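Local coordinates for coenzyme F420-dependent N(5),N(10)-methenyltetrahydromethanopterin reductase-related protein (Desulfurobacterium thermolithotrophum DSM 11699, PDB 6HUZ) that binds the iron-guanylylpyridinol cofactor as a bacterial paralog of [Fe]-hydrogenase and uses tetrahydrofolate derivatives as substrates, at residues 97-101 / 123-128; 83-89 / 112-118; 139-143 / 171-177. All coordinates share one frame; numbering follows the deposited sequence.

In the fold
All three contacts belong to the Rossmann-like domain that holds the iron-guanylylpyridinol cofactor. Contact 2 is its buried core, two neighbouring parallel strands, 84-87 and 112-115, whose following loops reach the cofactor, the second supplying an iron ligand. Helix 95-103, which joins those strands, meets helix 121-127 in contact 1; there Leu-124 and Ile-99 rest on Leu-87, Thr-115 and Thr-89 of contact 2, while an aromatic stack and a tyrosine-carboxylate bond face outward. Contact 3 is also buried but lies away from the iron: strand 141-144, next to 112-115 in the sheet, receives the start of helix 174-186. Backbone bonds dominate contact 2, apolar packing contact 1; contact 3 combines a backbone bond with a glutamine amide's grip.

Contact 1: 97-101 / 123-128; sequences FKIAE and VLNSYL. With FE9 (iron-guanylyl pyridinol cofactor), chain B.
Phe-97 and Tyr-127 lie face to face where helix 95-103 crosses helix 121-127 on one side of the Rossmann-like sheet, the axes of the two short segments making an angle of 56°. The ring centroids are 4.1 Å apart and the planes 17° from parallel. Phe-97 can be followed outward from its backbone. CB sits off-centre over the Tyr-127 ring, 3.7 Å from Tyr-127 CE2, in a CH-pi contact. With CG anti to the carbonyl carbon (chi1 -71°), the phenyl group swings across the neighbouring helix, and CG comes over the middle of the tyrosine ring. Beyond it, CD1 lies 3.6 Å from Tyr-127 CD2 and, at the ring edge, 3.8 Å from Leu-124 CD1. CE1 reaches Tyr-127 CB, and CZ ends against Val-123 CG1 at 3.9 Å, a methyl lying in the ring plane. Replacing Phe-97 with an alanine removes the surface under the tyrosine ring, which is likely to be left freer to turn, with Val-123 CG1 and Leu-124 CD1 losing their cover.

Deeper in the interface, Ala-100 CB rests on both Leu-124 CD1 and Leu-128 CD1, and Leu-124 continues onto Ile-113 and Thr-115 of the sheet. Another flank of helix 95-103 turns to the cofactor: Ile-99 CD1 packs on the guanine, 3.4 Å from FE9 N1A, and Lys-98 NZ gives FE9 O6A a weak hydrogen bond. On the solvent side, the extended chain of Glu-101 carries its carboxylate to the phenol end of Tyr-127, its plane almost perpendicular to the ring. There Tyr-127 OH donates to Glu-101 OE2 over 3.1 Å, approaching on the syn side and somewhat out of the carboxylate plane.

Contact 2: 83-89 / 112-118; sequences EVAILFT and VICTTCT. With FE9 (iron-guanylyl pyridinol cofactor), chain B.
The carbonyl oxygen of Leu-87 takes two bonds: Thr-116 OG1 of the facing segment donates to Leu-87 O over 2.9 Å, and water 2 donates to the same Leu-87 O over 2.8 Å. That water also accepts from Thr-116 N and donates to Thr-118 OG1, and so bridges the two chains where they move apart beyond their last strand bonds. Thr-118 OG1 in turn donates to Thr-89 O at 2.8 Å. Both threonines place OG1 between the backbone N and the carbonyl carbon (chi1 63° and 57°), a rotation that turns the hydroxyls toward residues 87-89 and, in Thr-118, sends CG2 toward the pyridinol ring.

Earlier in the segments the pairing is regular. Strands 84-87 and 112-115 are the parallel partners of a beta-alpha-beta crossover, connected through helix 95-103, in the Rossmann-like domain. Ala-85 N donates to Val-112 O, Ala-85 O accepts from Cys-114 N at 2.8 Å, and Leu-87 N then bonds to Cys-114 O. Val-84 and Val-112 lie side by side on the face covered by helix 174-186. On the other face Leu-87 CD1 meets Ile-113 CG2 at 3.9 Å, beneath helices 95-103 and 121-127.

The loops at the C-terminal ends of the strands carry the cofactor. FE9 C5M sits over one face of the Phe-88 ring, offset toward its rim and 3.4 Å from Phe-88 CD1. Cys-117 SG binds the iron, FE9 FE, at 2.5 Å. From the same residue, Cys-117 N donates to FE9 O18 over 3.2 Å in a nearly straight bond (165°). Water 1 is a further iron ligand and donates to FE9 O2.

Contact 3: 139-143 / 171-177; sequences DIGFS and IVTEEQI. With GOL (glycerol), chain D.
Ile-171 O lies at the edge of the Phe-142 ring, in its plane, where strand 141-144 of the Rossmann-like domain meets the N-terminus of helix 174-186. Phe-142 N donates to this Ile-171 O over 2.7 Å, tilted from the carbonyl plane. The second flat group, the carboxamide of Gln-176, has Asp-139 O in its plane: Gln-176 NE2 donates to Asp-139 O at 3.2 Å, itself in the carbonyl plane, and Asn-110 O is a second partner of this nitrogen. With CG anti to the carbonyl carbon (chi1 -73°) and the chain extended beyond it, Gln-176 carries its amide from the helix start to Gly-141 and Asp-139. Gln-176 OE1 receives Thr-173 N at 2.8 Å, while Gln-176 N donates back to Thr-173 OG1 at 3.1 Å, completing a capping box. The lack of a side chain on Gly-141 lets the amide come close, with Gly-141 CA 3.2 Å from Gln-176 OE1; a CB would run into that oxygen. Val-172 CB presses on Phe-142 O at 3.3 Å. Farther along the strand, Ser-143 OG, bonded to Ala-162 O, is touched by Ile-177 CD1 at 3.8 Å.

Contact 1: 97-101 / 123-128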
loop_
_atom_site.group_PDB
_atom_site.type_symbol
_atom_site.label_atom_id
_atom_site.label_comp_id
_atom_site.label_asym_id
_atom_site.label_seq_id
_atom_site.Cartn_x
_atom_site.Cartn_y
_atom_site.Cartn_z
ATOM N N PHE A 97 5.960 -25.682 11.866
ATOM C CA PHE A 97 6.533 -26.595 10.868
ATOM C C PHE A 97 6.767 -27.966 11.470
ATOM O O PHE A 97 6.450 -28.987 10.864
ATOM C CB PHE A 97 7.895 -26.050 10.368
ATOM C CG PHE A 97 7.855 -24.822 9.487
ATOM C CD1 PHE A 97 6.802 -24.605 8.613
ATOM C CD2 PHE A 97 8.906 -23.917 9.481
ATOM C CE1 PHE A 97 6.781 -23.492 7.783
ATOM C CE2 PHE A 97 8.885 -22.811 8.644
ATOM C CZ PHE A 97 7.818 -22.601 7.801
ATOM N N LYS A 98 7.344 -27.995 12.664
ATOM C CA LYS A 98 7.634 -29.245 13.337
ATOM C C LYS A 98 6.366 -30.072 13.534
ATOM O O LYS A 98 6.326 -31.236 13.136
ATOM C CB LYS A 98 8.317 -28.960 14.686
ATOM C CG LYS A 98 8.889 -30.197 15.374
ATOM C CD LYS A 98 8.533 -30.252 16.863
ATOM C CE LYS A 98 7.168 -30.855 17.097
ATOM N NZ LYS A 98 6.684 -30.641 18.485
ATOM N N ILE A 99 5.330 -29.470 14.139
ATOM C CA ILE A 99 4.067 -30.168 14.406
ATOM C C ILE A 99 3.452 -30.693 13.115
ATOM O O ILE A 99 3.069 -31.863 13.053
ATOM C CB ILE A 99 3.076 -29.241 15.175
ATOM C CG1 ILE A 99 3.633 -28.854 16.558
ATOM C CG2 ILE A 99 1.714 -29.904 15.338
ATOM C CD1 ILE A 99 3.195 -27.523 17.042
ATOM N N ALA A 100 3.342 -29.829 12.083
ATOM C CA ALA A 100 2.756 -30.227 10.802
ATOM C C ALA A 100 3.507 -31.395 10.145
ATOM O O ALA A 100 2.891 -32.306 9.600
ATOM C CB ALA A 100 2.735 -29.037 9.867
ATOM N N GLU A 101 4.834 -31.374 10.202
ATOM C CA GLU A 101 5.632 -32.431 9.591
ATOM C C GLU A 101 5.493 -33.740 10.358
ATOM O O GLU A 101 5.498 -34.816 9.766
ATOM C CB GLU A 101 7.099 -31.989 9.578
ATOM C CG GLU A 101 8.005 -32.763 8.637
ATOM C CD GLU A 101 9.278 -32.011 8.280
ATOM O OE1 GLU A 101 9.896 -32.354 7.247
ATOM O OE2 GLU A 101 9.653 -31.076 9.028
ATOM N N VAL A 123 2.911 -20.600 2.971
ATOM C CA VAL A 123 4.274 -20.864 3.441
ATOM C C VAL A 123 4.331 -22.296 3.944
ATOM O O VAL A 123 5.231 -23.045 3.560
ATOM C CB VAL A 123 4.709 -19.867 4.538
ATOM C CG1 VAL A 123 6.035 -20.285 5.179
ATOM C CG2 VAL A 123 4.815 -18.473 3.970
ATOM N N LEU A 124 3.371 -22.709 4.792
ATOM C CA LEU A 124 3.366 -24.070 5.302
ATOM C C LEU A 124 3.248 -25.114 4.200
ATOM O O LEU A 124 3.974 -26.108 4.220
ATOM C CB LEU A 124 2.237 -24.285 6.319
ATOM C CG LEU A 124 2.172 -25.707 6.914
ATOM C CD1 LEU A 124 3.425 -26.032 7.675
ATOM C CD2 LEU A 124 0.945 -25.878 7.803
ATOM N N ASN A 125 2.330 -24.908 3.255
ATOM C CA ASN A 125 2.128 -25.859 2.151
ATOM C C ASN A 125 3.427 -26.037 1.325
ATOM O O ASN A 125 3.778 -27.160 0.937
ATOM C CB ASN A 125 0.985 -25.363 1.266
ATOM C CG ASN A 125 0.823 -26.203 0.027
ATOM O OD1 ASN A 125 1.244 -25.837 -1.055
ATOM N ND2 ASN A 125 0.225 -27.352 0.170
ATOM N N SER A 126 4.133 -24.919 1.071
ATOM C CA SER A 126 5.390 -24.915 0.313
ATOM C C SER A 126 6.461 -25.689 1.088
ATOM O O SER A 126 7.139 -26.549 0.528
ATOM C CB SER A 126 5.839 -23.477 0.041
ATOM O OG SER A 126 7.006 -23.404 -0.766
ATOM N N TYR A 127 6.602 -25.395 2.373
ATOM C CA TYR A 127 7.585 -26.067 3.222
ATOM C C TYR A 127 7.391 -27.594 3.237
ATOM O O TYR A 127 8.365 -28.351 3.291
ATOM C CB TYR A 127 7.439 -25.565 4.669
ATOM C CG TYR A 127 8.347 -26.288 5.640
ATOM C CD1 TYR A 127 9.701 -25.980 5.718
ATOM C CD2 TYR A 127 7.864 -27.299 6.455
ATOM C CE1 TYR A 127 10.543 -26.645 6.601
ATOM C CE2 TYR A 127 8.696 -27.970 7.346
ATOM C CZ TYR A 127 10.036 -27.641 7.413
ATOM O OH TYR A 127 10.870 -28.294 8.284
ATOM N N LEU A 128 6.138 -28.056 3.205
ATOM C CA LEU A 128 5.884 -29.493 3.267
ATOM C C LEU A 128 5.922 -30.271 1.943
ATOM O O LEU A 128 5.642 -31.454 1.967
ATOM C CB LEU A 128 4.537 -29.721 3.971
ATOM C CG LEU A 128 4.492 -29.294 5.441
ATOM C CD1 LEU A 128 3.084 -29.374 5.973
ATOM C CD2 LEU A 128 5.427 -30.151 6.304
HETATM O O2 FE9 B . -2.697 -14.036 19.253
HETATM FE FE FE9 B . -4.477 -14.983 16.736
HETATM C C1F FE9 B . -5.748 -15.172 18.041
HETATM O O1F FE9 B . -6.536 -15.292 18.845
HETATM C C2F FE9 B . -5.776 -14.307 15.628
HETATM O O2F FE9 B . -6.591 -13.924 14.947
HETATM C C8 FE9 B . -4.665 -16.746 16.037
HETATM O O18 FE9 B . -5.539 -17.050 15.244
HETATM C C7 FE9 B . -3.665 -17.798 16.485
HETATM C C6 FE9 B . -2.897 -17.176 17.616
HETATM N N1 FE9 B . -3.154 -15.825 17.905
HETATM C C5 FE9 B . -1.936 -17.977 18.392
HETATM C C5M FE9 B . -1.675 -19.405 18.005
HETATM C C4 FE9 B . -1.220 -17.325 19.500
HETATM C C3 FE9 B . -1.492 -15.891 19.797
HETATM C C3M FE9 B . -0.814 -15.162 20.929
HETATM C C2 FE9 B . -2.510 -15.162 18.952
HETATM O O3P FE9 B . -0.278 -18.064 20.147
HETATM P P1 FE9 B . -0.511 -18.747 21.592
HETATM O O1P FE9 B . -1.617 -18.088 22.268
HETATM O O2P FE9 B . 0.818 -18.450 22.466
HETATM O "O5'" FE9 B . -0.790 -20.290 21.308
HETATM C "C5'" FE9 B . 0.224 -21.185 20.878
HETATM C "C4'" FE9 B . -0.026 -22.498 21.612
HETATM O "O4'" FE9 B . 0.843 -23.502 21.101
HETATM C "C1'" FE9 B . 1.177 -24.371 22.175
HETATM C "C2'" FE9 B . 1.363 -23.431 23.347
HETATM O "O2'" FE9 B . 1.280 -24.068 24.630
HETATM C "C3'" FE9 B . 0.257 -22.409 23.111
HETATM O "O3'" FE9 B . -0.938 -22.710 23.834
HETATM N N9A FE9 B . 2.341 -25.197 21.802
HETATM C C4A FE9 B . 2.193 -26.366 21.223
HETATM N N3A FE9 B . 1.108 -27.110 20.910
HETATM C C2A FE9 B . 1.291 -28.331 20.366
HETATM N N2A FE9 B . 0.180 -29.024 20.031
HETATM N N1A FE9 B . 2.502 -28.870 20.127
HETATM C C6A FE9 B . 3.646 -28.243 20.454
HETATM O O6A FE9 B . 4.756 -28.746 20.211
HETATM C C5A FE9 B . 3.548 -26.897 21.023
HETATM N N7A FE9 B . 4.404 -25.957 21.450
HETATM C C8A FE9 B . 3.655 -24.926 21.919
HETATM O O HOH W 1 -3.529 -12.967 17.034
#

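Contact 2: 83-89 / 112-118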
loop_
_atom_site.group_PDB
_atom_site.type_symbol
_atom_site.label_atom_id
_atom_site.label_comp_id
_atom_site.label_asym_id
_atom_site.label_seq_id
_atom_site.Cartn_x
_atom_site.Cartn_y
_atom_site.Cartn_z
ATOM N N GLU A 83 -9.885 -35.500 11.033
ATOM C CA GLU A 83 -10.319 -35.160 9.667
ATOM C C GLU A 83 -9.902 -33.713 9.406
ATOM O O GLU A 83 -9.696 -33.309 8.259
ATOM C CB GLU A 83 -11.837 -35.208 9.531
ATOM C CG GLU A 83 -12.444 -36.584 9.521
ATOM C CD GLU A 83 -13.940 -36.413 9.569
ATOM O OE1 GLU A 83 -14.548 -36.764 10.605
ATOM O OE2 GLU A 83 -14.502 -35.891 8.579
ATOM N N VAL A 84 -9.838 -32.916 10.478
ATOM C CA VAL A 84 -9.434 -31.509 10.425
ATOM C C VAL A 84 -8.387 -31.328 11.549
ATOM O O VAL A 84 -8.646 -31.692 12.694
ATOM C CB VAL A 84 -10.606 -30.524 10.638
ATOM C CG1 VAL A 84 -10.079 -29.087 10.756
ATOM C CG2 VAL A 84 -11.632 -30.625 9.516
ATOM N N ALA A 85 -7.231 -30.768 11.216
ATOM C CA ALA A 85 -6.166 -30.495 12.175
ATOM C C ALA A 85 -5.972 -28.980 12.126
ATOM O O ALA A 85 -5.613 -28.447 11.076
ATOM C CB ALA A 85 -4.885 -31.227 11.782
ATOM N N ILE A 86 -6.272 -28.280 13.230
ATOM C CA ILE A 86 -6.156 -26.833 13.296
ATOM C C ILE A 86 -4.918 -26.449 14.094
ATOM O O ILE A 86 -4.802 -26.831 15.257
ATOM C CB ILE A 86 -7.417 -26.155 13.864
ATOM C CG1 ILE A 86 -8.633 -26.457 12.958
ATOM C CG2 ILE A 86 -7.163 -24.616 13.918
ATOM C CD1 ILE A 86 -9.964 -26.223 13.585
ATOM N N LEU A 87 -4.012 -25.669 13.476
ATOM C CA LEU A 87 -2.783 -25.272 14.142
ATOM C C LEU A 87 -2.859 -23.926 14.845
ATOM O O LEU A 87 -2.567 -22.900 14.225
ATOM C CB LEU A 87 -1.629 -25.305 13.130
ATOM C CG LEU A 87 -1.391 -26.664 12.461
ATOM C CD1 LEU A 87 -0.343 -26.560 11.381
ATOM C CD2 LEU A 87 -0.957 -27.731 13.487
ATOM N N PHE A 88 -3.246 -23.930 16.145
ATOM C CA PHE A 88 -3.308 -22.716 16.986
ATOM C C PHE A 88 -1.921 -22.771 17.680
ATOM O O PHE A 88 -1.828 -22.859 18.894
ATOM C CB PHE A 88 -4.470 -22.833 18.018
ATOM C CG PHE A 88 -4.899 -21.489 18.553
ATOM C CD1 PHE A 88 -4.279 -20.937 19.669
ATOM C CD2 PHE A 88 -5.890 -20.749 17.909
ATOM C CE1 PHE A 88 -4.619 -19.660 20.113
ATOM C CE2 PHE A 88 -6.241 -19.475 18.366
ATOM C CZ PHE A 88 -5.585 -18.928 19.448
ATOM N N THR A 89 -0.853 -22.779 16.873
ATOM C CA THR A 89 0.520 -22.967 17.346
ATOM C C THR A 89 1.340 -21.666 17.426
ATOM O O THR A 89 0.962 -20.646 16.866
ATOM C CB THR A 89 1.124 -24.047 16.451
ATOM O OG1 THR A 89 0.901 -23.691 15.093
ATOM C CG2 THR A 89 0.456 -25.409 16.677
ATOM N N VAL A 112 -7.575 -32.364 6.267
ATOM C CA VAL A 112 -7.161 -31.004 5.863
ATOM C C VAL A 112 -6.415 -30.386 7.063
ATOM O O VAL A 112 -6.872 -30.503 8.196
ATOM C CB VAL A 112 -8.332 -30.108 5.342
ATOM C CG1 VAL A 112 -9.503 -30.072 6.318
ATOM C CG2 VAL A 112 -7.864 -28.672 4.973
ATOM N N ILE A 113 -5.249 -29.762 6.807
ATOM C CA ILE A 113 -4.437 -29.104 7.827
ATOM C C ILE A 113 -4.771 -27.608 7.698
ATOM O O ILE A 113 -4.720 -27.085 6.590
ATOM C CB ILE A 113 -2.922 -29.373 7.578
ATOM C CG1 ILE A 113 -2.561 -30.808 7.987
ATOM C CG2 ILE A 113 -2.050 -28.346 8.305
ATOM C CD1 ILE A 113 -1.177 -31.276 7.511
ATOM N N CYS A 114 -5.115 -26.931 8.816
ATOM C CA CYS A 114 -5.470 -25.517 8.811
ATOM C C CYS A 114 -4.543 -24.713 9.652
ATOM O O CYS A 114 -4.272 -25.107 10.783
ATOM C CB CYS A 114 -6.900 -25.311 9.298
ATOM S SG CYS A 114 -8.149 -26.169 8.329
ATOM N N THR A 115 -4.094 -23.542 9.139
ATOM C CA THR A 115 -3.258 -22.687 9.968
ATOM C C THR A 115 -4.183 -21.622 10.521
ATOM O O THR A 115 -5.342 -21.513 10.090
ATOM C CB THR A 115 -2.077 -22.126 9.207
ATOM O OG1 THR A 115 -2.527 -21.427 8.037
ATOM C CG2 THR A 115 -1.046 -23.221 8.874
ATOM N N THR A 116 -3.694 -20.861 11.488
ATOM C CA THR A 116 -4.439 -19.755 12.096
ATOM C C THR A 116 -3.591 -18.460 11.809
ATOM O O THR A 116 -2.801 -18.463 10.876
ATOM C CB THR A 116 -4.717 -20.045 13.573
ATOM O OG1 THR A 116 -3.471 -20.139 14.272
ATOM C CG2 THR A 116 -5.541 -21.309 13.759
ATOM N N CYS A 117 -3.725 -17.400 12.600
ATOM C CA CYS A 117 -2.984 -16.153 12.377
ATOM C C CYS A 117 -1.470 -16.281 12.465
ATOM O O CYS A 117 -0.796 -15.381 12.004
ATOM C CB CYS A 117 -3.465 -15.074 13.344
ATOM S SG CYS A 117 -2.709 -15.192 15.001
ATOM N N THR A 118 -0.924 -17.332 13.094
ATOM C CA THR A 118 0.529 -17.453 13.244
ATOM C C THR A 118 1.315 -18.073 12.084
ATOM O O THR A 118 2.540 -18.194 12.198
ATOM C CB THR A 118 0.814 -18.284 14.514
ATOM O OG1 THR A 118 0.149 -19.549 14.383
ATOM C CG2 THR A 118 0.345 -17.565 15.787
HETATM O O2 FE9 B . -2.697 -14.036 19.253
HETATM FE FE FE9 B . -4.477 -14.983 16.736
HETATM C C1F FE9 B . -5.748 -15.172 18.041
HETATM O O1F FE9 B . -6.536 -15.292 18.845
HETATM C C2F FE9 B . -5.776 -14.307 15.628
HETATM O O2F FE9 B . -6.591 -13.924 14.947
HETATM C C8 FE9 B . -4.665 -16.746 16.037
HETATM O O18 FE9 B . -5.539 -17.050 15.244
HETATM C C7 FE9 B . -3.665 -17.798 16.485
HETATM C C6 FE9 B . -2.897 -17.176 17.616
HETATM N N1 FE9 B . -3.154 -15.825 17.905
HETATM C C5 FE9 B . -1.936 -17.977 18.392
HETATM C C5M FE9 B . -1.675 -19.405 18.005
HETATM C C4 FE9 B . -1.220 -17.325 19.500
HETATM C C3 FE9 B . -1.492 -15.891 19.797
HETATM C C3M FE9 B . -0.814 -15.162 20.929
HETATM C C2 FE9 B . -2.510 -15.162 18.952
HETATM O O3P FE9 B . -0.278 -18.064 20.147
HETATM P P1 FE9 B . -0.511 -18.747 21.592
HETATM O O1P FE9 B . -1.617 -18.088 22.268
HETATM O O2P FE9 B . 0.818 -18.450 22.466
HETATM O "O5'" FE9 B . -0.790 -20.290 21.308
HETATM C "C5'" FE9 B . 0.224 -21.185 20.878
HETATM C "C4'" FE9 B . -0.026 -22.498 21.612
HETATM O "O4'" FE9 B . 0.843 -23.502 21.101
HETATM C "C1'" FE9 B . 1.177 -24.371 22.175
HETATM C "C2'" FE9 B . 1.363 -23.431 23.347
HETATM O "O2'" FE9 B . 1.280 -24.068 24.630
HETATM C "C3'" FE9 B . 0.257 -22.409 23.111
HETATM O "O3'" FE9 B . -0.938 -22.710 23.834
HETATM N N9A FE9 B . 2.341 -25.197 21.802
HETATM C C4A FE9 B . 2.193 -26.366 21.223
HETATM N N3A FE9 B . 1.108 -27.110 20.910
HETATM C C2A FE9 B . 1.291 -28.331 20.366
HETATM N N2A FE9 B . 0.180 -29.024 20.031
HETATM N N1A FE9 B . 2.502 -28.870 20.127
HETATM C C6A FE9 B . 3.646 -28.243 20.454
HETATM O O6A FE9 B . 4.756 -28.746 20.211
HETATM C C5A FE9 B . 3.548 -26.897 21.023
HETATM N N7A FE9 B . 4.404 -25.957 21.450
HETATM C C8A FE9 B . 3.655 -24.926 21.919
HETATM O O HOH W 2 -1.018 -21.419 12.438
HETATM O O HOH W 1 -3.529 -12.967 17.034
#

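Contact 3: 139-143 / 171-177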
loop_
_atom_site.group_PDB
_atom_site.type_symbol
_atom_site.label_atom_id
_atom_site.label_comp_id
_atom_site.label_asym_id
_atom_site.label_seq_id
_atom_site.Cartn_x
_atom_site.Cartn_y
_atom_site.Cartn_z
ATOM N N ASP A 139 -3.134 -36.424 -0.816
ATOM C CA ASP A 139 -4.552 -36.345 -0.510
ATOM C C ASP A 139 -4.800 -35.293 0.563
ATOM O O ASP A 139 -5.922 -34.814 0.709
ATOM C CB ASP A 139 -5.043 -37.707 0.003
ATOM C CG ASP A 139 -4.396 -38.103 1.316
ATOM O OD1 ASP A 139 -3.160 -38.302 1.335
ATOM O OD2 ASP A 139 -5.116 -38.199 2.321
ATOM N N ILE A 140 -3.770 -34.951 1.341
ATOM C CA ILE A 140 -3.945 -33.966 2.398
ATOM C C ILE A 140 -4.191 -32.578 1.844
ATOM O O ILE A 140 -3.468 -32.115 0.959
ATOM C CB ILE A 140 -2.767 -33.977 3.397
ATOM C CG1 ILE A 140 -2.741 -35.352 4.130
ATOM C CG2 ILE A 140 -2.898 -32.813 4.387
ATOM C CD1 ILE A 140 -2.151 -35.341 5.480
ATOM N N GLY A 141 -5.218 -31.931 2.396
ATOM C CA GLY A 141 -5.614 -30.586 2.027
ATOM C C GLY A 141 -5.025 -29.533 2.939
ATOM O O GLY A 141 -4.712 -29.800 4.093
ATOM N N PHE A 142 -4.864 -28.320 2.419
ATOM C CA PHE A 142 -4.304 -27.188 3.170
ATOM C C PHE A 142 -5.207 -26.000 3.076
ATOM O O PHE A 142 -5.530 -25.574 1.980
ATOM C CB PHE A 142 -2.925 -26.810 2.623
ATOM C CG PHE A 142 -1.941 -27.903 2.926
ATOM C CD1 PHE A 142 -1.797 -28.982 2.074
ATOM C CD2 PHE A 142 -1.202 -27.887 4.100
ATOM C CE1 PHE A 142 -0.897 -29.989 2.358
ATOM C CE2 PHE A 142 -0.317 -28.903 4.384
ATOM C CZ PHE A 142 -0.173 -29.949 3.516
ATOM N N SER A 143 -5.622 -25.458 4.213
ATOM C CA SER A 143 -6.507 -24.294 4.240
ATOM C C SER A 143 -6.329 -23.593 5.579
ATOM O O SER A 143 -5.262 -23.720 6.179
ATOM C CB SER A 143 -7.953 -24.728 4.036
ATOM O OG SER A 143 -8.845 -23.631 3.956
ATOM N N ILE A 171 -4.531 -26.311 -3.401
ATOM C CA ILE A 171 -3.949 -26.807 -2.151
ATOM C C ILE A 171 -5.043 -27.461 -1.281
ATOM O O ILE A 171 -4.726 -28.088 -0.263
ATOM C CB ILE A 171 -3.238 -25.673 -1.397
ATOM C CG1 ILE A 171 -4.213 -24.542 -1.029
ATOM C CG2 ILE A 171 -2.080 -25.162 -2.230
ATOM C CD1 ILE A 171 -3.649 -23.533 0.024
ATOM N N VAL A 172 -6.331 -27.309 -1.664
ATOM C CA VAL A 172 -7.434 -27.898 -0.898
ATOM C C VAL A 172 -8.583 -28.323 -1.853
ATOM O O VAL A 172 -8.734 -27.746 -2.927
ATOM C CB VAL A 172 -7.908 -26.879 0.189
ATOM C CG1 VAL A 172 -8.431 -25.582 -0.449
ATOM C CG2 VAL A 172 -8.944 -27.498 1.141
ATOM N N THR A 173 -9.389 -29.316 -1.456
ATOM C CA THR A 173 -10.520 -29.786 -2.271
ATOM C C THR A 173 -11.820 -29.131 -1.802
ATOM O O THR A 173 -11.898 -28.591 -0.697
ATOM C CB THR A 173 -10.699 -31.315 -2.184
ATOM O OG1 THR A 173 -11.188 -31.655 -0.877
ATOM C CG2 THR A 173 -9.409 -32.095 -2.497
ATOM N N GLU A 174 -12.852 -29.211 -2.644
ATOM C CA GLU A 174 -14.159 -28.657 -2.316
ATOM C C GLU A 174 -14.719 -29.355 -1.093
ATOM O O GLU A 174 -15.285 -28.685 -0.241
ATOM C CB GLU A 174 -15.141 -28.765 -3.504
ATOM C CG GLU A 174 -14.939 -27.675 -4.545
ATOM C CD GLU A 174 -14.731 -26.258 -4.031
ATOM O OE1 GLU A 174 -15.449 -25.851 -3.088
ATOM O OE2 GLU A 174 -13.850 -25.552 -4.577
ATOM N N GLU A 175 -14.545 -30.681 -0.989
ATOM C CA GLU A 175 -15.031 -31.442 0.144
ATOM C C GLU A 175 -14.392 -30.931 1.429
ATOM O O GLU A 175 -15.071 -30.782 2.443
ATOM C CB GLU A 175 -14.723 -32.930 -0.041
ATOM C CG GLU A 175 -15.471 -33.809 0.953
ATOM C CD GLU A 175 -15.301 -35.311 0.810
ATOM O OE1 GLU A 175 -14.847 -35.769 -0.263
ATOM O OE2 GLU A 175 -15.630 -36.034 1.780
ATOM N N GLN A 176 -13.077 -30.667 1.393
ATOM C CA GLN A 176 -12.367 -30.186 2.571
ATOM C C GLN A 176 -12.887 -28.807 2.960
ATOM O O GLN A 176 -13.164 -28.578 4.135
ATOM C CB GLN A 176 -10.857 -30.192 2.309
ATOM C CG GLN A 176 -10.296 -31.634 2.304
ATOM C CD GLN A 176 -8.977 -31.772 1.555
ATOM O OE1 GLN A 176 -8.572 -30.892 0.772
ATOM N NE2 GLN A 176 -8.283 -32.888 1.777
ATOM N N ILE A 177 -13.046 -27.900 1.989
ATOM C CA ILE A 177 -13.559 -26.552 2.264
ATOM C C ILE A 177 -14.971 -26.673 2.913
ATOM O O ILE A 177 -15.265 -25.961 3.870
ATOM C CB ILE A 177 -13.618 -25.703 0.958
ATOM C CG1 ILE A 177 -12.216 -25.372 0.399
ATOM C CG2 ILE A 177 -14.400 -24.409 1.194
ATOM C CD1 ILE A 177 -11.424 -24.377 1.250
HETATM C C1 GOL D . -3.899 -30.573 -2.207
HETATM O O1 GOL D . -3.179 -31.625 -2.845
HETATM C C2 GOL D . -5.395 -30.731 -2.371
HETATM O O2 GOL D . -5.917 -31.533 -1.310
HETATM C C3 GOL D . -5.768 -31.346 -3.699
HETATM O O3 GOL D . -5.339 -30.515 -4.762
#